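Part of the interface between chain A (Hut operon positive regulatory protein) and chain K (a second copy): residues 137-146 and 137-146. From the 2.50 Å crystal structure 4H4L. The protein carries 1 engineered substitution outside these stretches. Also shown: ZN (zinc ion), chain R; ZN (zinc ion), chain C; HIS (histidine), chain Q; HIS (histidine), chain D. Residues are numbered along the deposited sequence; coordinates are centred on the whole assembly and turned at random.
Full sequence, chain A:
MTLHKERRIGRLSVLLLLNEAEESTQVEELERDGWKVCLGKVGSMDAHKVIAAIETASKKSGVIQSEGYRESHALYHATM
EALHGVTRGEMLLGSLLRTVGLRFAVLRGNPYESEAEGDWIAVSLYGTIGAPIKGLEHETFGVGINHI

Chain A 137-146: EHETFGVGIN
Chain K (137-146) EHETFGVGIN

Two copies of one β-strand can pair through their side chains rather than their backbones, and residues 137–146 of the Hut operon positive regulatory protein are a compact example. Both segments are extended, with phi mostly between -110° and -160° and psi between 115° and 180°. They run nearly antiparallel, at 165° between N-to-C directions, with axes approaching to 6.2 Å. No direct hydrogen bond joins them. The register sets F141(A) against V143(K) and V143(A) against F141(K), each CA–CA pair 6.0 Å apart, while the CA atoms of E139(A) and I145(K) lie 7.2 Å apart.

Strand alternation supplies the pattern. F141(A), V143(A) and I145(A), like F141(K), V143(K) and I145(K), direct CA-to-CB toward the partner, whereas T140(A), N146(A), T140(K) and N146(K) point away and G142(A), G144(A), G142(K) and G144(K) have no side chain to place. The contact buries 564 Å² in all, and I145(A) and I145(K) cover the most on their chains. With chi1 near -70° (m) and chi2 152° (t), I145(A) brings its CG2 to 3.7 Å from CB of H138(K) and its CD1 to 3.7 Å from CB of E139(K). I145(K), also m,t at -64° and -155°, places CD1 3.8 Å from CB of E139(A), and its CG2 sits over one face of the H138(A) ring, 4.2 Å from the centroid. A branched aliphatic chain suits this position because its two ends can meet successive residues of the other strand.

F141(A) and F141(K) are next in area and fill the middle. F141(A) has chi1 -154° (t) and chi2 98°; F141(K) has chi1 -105°, between wells, and chi2 -87°. Their planes are 24° from parallel but slid apart, with centroids 5.5 Å apart and CE2 of F141(A) 3.4 Å from CD1 of F141(K). V143(A) and V143(K) are both t. CG2 of V143(A) lies over the F141(K) ring, 3.7 Å from its centroid, and CG2 of V143(K) packs 3.6 Å from CB of F141(A).

Water supplies polar links beside this apolar centre. Water 2 donates to O of F141(A) at 2.9 Å and accepts from N of V143(K) at 3.0 Å; water 1 accepts from OG1 of T140(A) and donates to O of V143(K), both at 3.1 Å.

H138(A) and H138(K), both chi1 p, do double duty. ND1 of H138(A) donates to O of E139(A) at 2.9 Å, and ND1 of H138(K) to O of E139(K) at 2.7 Å, leaving NE2 of H138(A) to bind ZN of chain R and NE2 of H138(K) to bind ZN of chain C, each at 2.1 Å. A free histidine ligates each metal through NE2, and the remaining ligands come from elsewhere in the structure.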

# COMPACT_ATOMS: atom_id res chain seq x y z
N GLU A 137 -7.38 -20.70 11.27
CA GLU A 137 -6.57 -19.53 11.60
C GLU A 137 -5.09 -19.83 11.61
O GLU A 137 -4.66 -20.98 11.53
CB GLU A 137 -6.99 -18.96 12.96
CG GLU A 137 -6.50 -19.77 14.15
CD GLU A 137 -7.35 -19.60 15.40
OE1 GLU A 137 -6.91 -20.04 16.49
OE2 GLU A 137 -8.47 -19.05 15.29
N HIS A 138 -4.31 -18.77 11.68
CA HIS A 138 -2.90 -18.84 11.94
C HIS A 138 -2.52 -17.65 12.76
O HIS A 138 -3.36 -16.81 13.05
CB HIS A 138 -2.04 -19.04 10.67
CG HIS A 138 -1.99 -17.86 9.70
ND1 HIS A 138 -1.48 -16.65 10.03
CD2 HIS A 138 -2.35 -17.78 8.36
CE1 HIS A 138 -1.54 -15.84 8.96
NE2 HIS A 138 -2.07 -16.54 7.94
N GLU A 139 -1.27 -17.56 13.17
CA GLU A 139 -0.92 -16.58 14.18
C GLU A 139 -0.71 -15.23 13.57
O GLU A 139 -0.69 -15.11 12.33
CB GLU A 139 0.32 -17.01 14.94
CG GLU A 139 0.03 -17.98 16.06
CD GLU A 139 1.21 -18.88 16.34
OE1 GLU A 139 1.91 -18.67 17.35
OE2 GLU A 139 1.46 -19.76 15.50
N THR A 140 -0.55 -14.22 14.44
CA THR A 140 -0.23 -12.87 13.99
C THR A 140 0.45 -11.96 14.99
O THR A 140 0.36 -12.11 16.23
CB THR A 140 -1.43 -12.16 13.41
OG1 THR A 140 -0.96 -11.08 12.62
CG2 THR A 140 -2.31 -11.64 14.49
N PHE A 141 1.15 -10.98 14.44
CA PHE A 141 2.07 -10.25 15.25
C PHE A 141 2.40 -8.90 14.64
O PHE A 141 2.58 -8.80 13.44
CB PHE A 141 3.33 -11.09 15.36
CG PHE A 141 4.11 -10.81 16.58
CD1 PHE A 141 3.98 -11.63 17.68
CD2 PHE A 141 4.96 -9.71 16.63
CE1 PHE A 141 4.69 -11.35 18.83
CE2 PHE A 141 5.68 -9.42 17.77
CZ PHE A 141 5.54 -10.25 18.87
N GLY A 142 2.50 -7.89 15.49
CA GLY A 142 2.83 -6.54 15.05
C GLY A 142 3.37 -5.68 16.17
O GLY A 142 2.87 -5.74 17.31
N VAL A 143 4.38 -4.87 15.86
CA VAL A 143 4.98 -3.97 16.85
C VAL A 143 5.17 -2.54 16.37
O VAL A 143 5.92 -2.29 15.44
CB VAL A 143 6.33 -4.52 17.37
CG1 VAL A 143 6.87 -3.62 18.45
CG2 VAL A 143 6.13 -5.91 17.93
N GLY A 144 4.51 -1.60 17.02
CA GLY A 144 4.60 -0.20 16.62
C GLY A 144 5.36 0.55 17.66
O GLY A 144 5.07 0.42 18.85
N ILE A 145 6.35 1.34 17.23
CA ILE A 145 7.17 2.12 18.15
C ILE A 145 7.16 3.59 17.78
O ILE A 145 7.60 3.97 16.70
CB ILE A 145 8.60 1.57 18.25
CG1 ILE A 145 8.55 0.22 18.99
CG2 ILE A 145 9.51 2.54 19.01
CD1 ILE A 145 9.65 -0.77 18.66
N ASN A 146 6.64 4.43 18.67
CA ASN A 146 6.67 5.86 18.46
C ASN A 146 7.17 6.64 19.69
O ASN A 146 7.18 6.13 20.82
CB ASN A 146 5.28 6.30 18.09
CG ASN A 146 5.25 7.63 17.37
OD1 ASN A 146 6.28 8.13 16.90
ND2 ASN A 146 4.06 8.19 17.28
N GLU K 137 17.93 5.01 15.71
CA GLU K 137 17.24 3.75 15.53
C GLU K 137 16.27 3.48 16.70
O GLU K 137 16.58 3.80 17.85
CB GLU K 137 18.25 2.61 15.39
CG GLU K 137 19.19 2.49 16.58
CD GLU K 137 20.60 2.04 16.20
OE1 GLU K 137 21.11 2.47 15.14
OE2 GLU K 137 21.20 1.27 16.99
N HIS K 138 15.09 2.95 16.39
CA HIS K 138 14.24 2.26 17.38
C HIS K 138 14.18 0.81 16.99
O HIS K 138 14.75 0.41 15.97
CB HIS K 138 12.84 2.88 17.46
CG HIS K 138 12.13 2.98 16.13
ND1 HIS K 138 11.59 1.89 15.51
CD2 HIS K 138 11.90 4.07 15.28
CE1 HIS K 138 11.04 2.28 14.33
NE2 HIS K 138 11.26 3.60 14.18
N GLU K 139 13.50 -0.02 17.77
CA GLU K 139 13.38 -1.45 17.42
C GLU K 139 12.43 -1.69 16.23
O GLU K 139 11.73 -0.77 15.78
CB GLU K 139 12.97 -2.30 18.65
CG GLU K 139 13.98 -2.33 19.79
CD GLU K 139 13.37 -2.75 21.11
OE1 GLU K 139 12.72 -1.89 21.75
OE2 GLU K 139 13.52 -3.92 21.49
N THR K 140 12.41 -2.93 15.74
CA THR K 140 11.60 -3.33 14.59
C THR K 140 11.30 -4.82 14.79
O THR K 140 11.97 -5.48 15.59
CB THR K 140 12.35 -3.06 13.26
OG1 THR K 140 11.45 -2.64 12.21
CG2 THR K 140 13.15 -4.27 12.83
N PHE K 141 10.31 -5.33 14.05
CA PHE K 141 9.70 -6.65 14.29
C PHE K 141 8.95 -7.15 13.05
O PHE K 141 8.56 -6.33 12.18
CB PHE K 141 8.66 -6.54 15.38
CG PHE K 141 9.07 -7.09 16.69
CD1 PHE K 141 8.88 -8.43 16.96
CD2 PHE K 141 9.62 -6.26 17.68
CE1 PHE K 141 9.26 -8.96 18.18
CE2 PHE K 141 9.99 -6.79 18.91
CZ PHE K 141 9.81 -8.14 19.16
N GLY K 142 8.69 -8.46 12.99
CA GLY K 142 8.00 -9.03 11.84
C GLY K 142 7.85 -10.54 11.82
O GLY K 142 8.83 -11.26 11.87
N VAL K 143 6.62 -11.02 11.71
CA VAL K 143 6.37 -12.45 11.65
C VAL K 143 5.54 -12.78 10.43
O VAL K 143 4.49 -12.16 10.25
CB VAL K 143 5.61 -12.93 12.89
CG1 VAL K 143 5.29 -14.42 12.79
CG2 VAL K 143 6.40 -12.65 14.16
N GLY K 144 5.98 -13.73 9.62
CA GLY K 144 5.19 -14.27 8.51
C GLY K 144 4.86 -15.75 8.63
O GLY K 144 5.69 -16.55 9.05
N ILE K 145 3.63 -16.12 8.27
CA ILE K 145 3.23 -17.52 8.35
C ILE K 145 2.66 -18.07 7.05
O ILE K 145 1.67 -17.55 6.53
CB ILE K 145 2.27 -17.78 9.54
CG1 ILE K 145 3.04 -17.49 10.84
CG2 ILE K 145 1.68 -19.20 9.49
CD1 ILE K 145 2.54 -18.20 12.09
N ASN K 146 3.29 -19.14 6.54
CA ASN K 146 2.80 -19.81 5.34
C ASN K 146 2.71 -21.34 5.45
O ASN K 146 3.34 -21.96 6.31
CB ASN K 146 3.63 -19.39 4.12
CG ASN K 146 2.82 -19.40 2.82
OD1 ASN K 146 1.60 -19.58 2.83
ND2 ASN K 146 3.50 -19.20 1.71
ZN ZN R . -2.18 -16.30 5.80
ZN ZN C . 9.89 5.04 13.48
N HIS Q . -9.57 -14.92 5.84
CA HIS Q . -8.18 -15.43 5.91
C HIS Q . -8.28 -16.84 6.29
O HIS Q . -9.19 -17.47 5.78
CB HIS Q . -7.37 -14.68 6.96
CG HIS Q . -5.86 -14.69 6.73
ND1 HIS Q . -5.11 -13.54 6.68
CD2 HIS Q . -4.97 -15.72 6.54
CE1 HIS Q . -3.84 -13.85 6.48
NE2 HIS Q . -3.76 -15.16 6.41
OXT HIS Q . -7.48 -17.35 7.09
N HIS D . 14.99 7.56 8.71
CA HIS D . 14.30 6.98 9.89
C HIS D . 15.11 7.12 11.13
O HIS D . 15.85 8.08 11.31
CB HIS D . 13.92 5.52 9.68
CG HIS D . 12.60 5.13 10.32
ND1 HIS D . 11.81 4.14 9.83
CD2 HIS D . 11.91 5.67 11.40
CE1 HIS D . 10.70 4.04 10.59
NE2 HIS D . 10.76 4.98 11.53
OXT HIS D . 15.06 6.25 12.00
O HOH W 1 1.69 -11.20 11.01
O HOH W 2 4.99 -8.45 11.87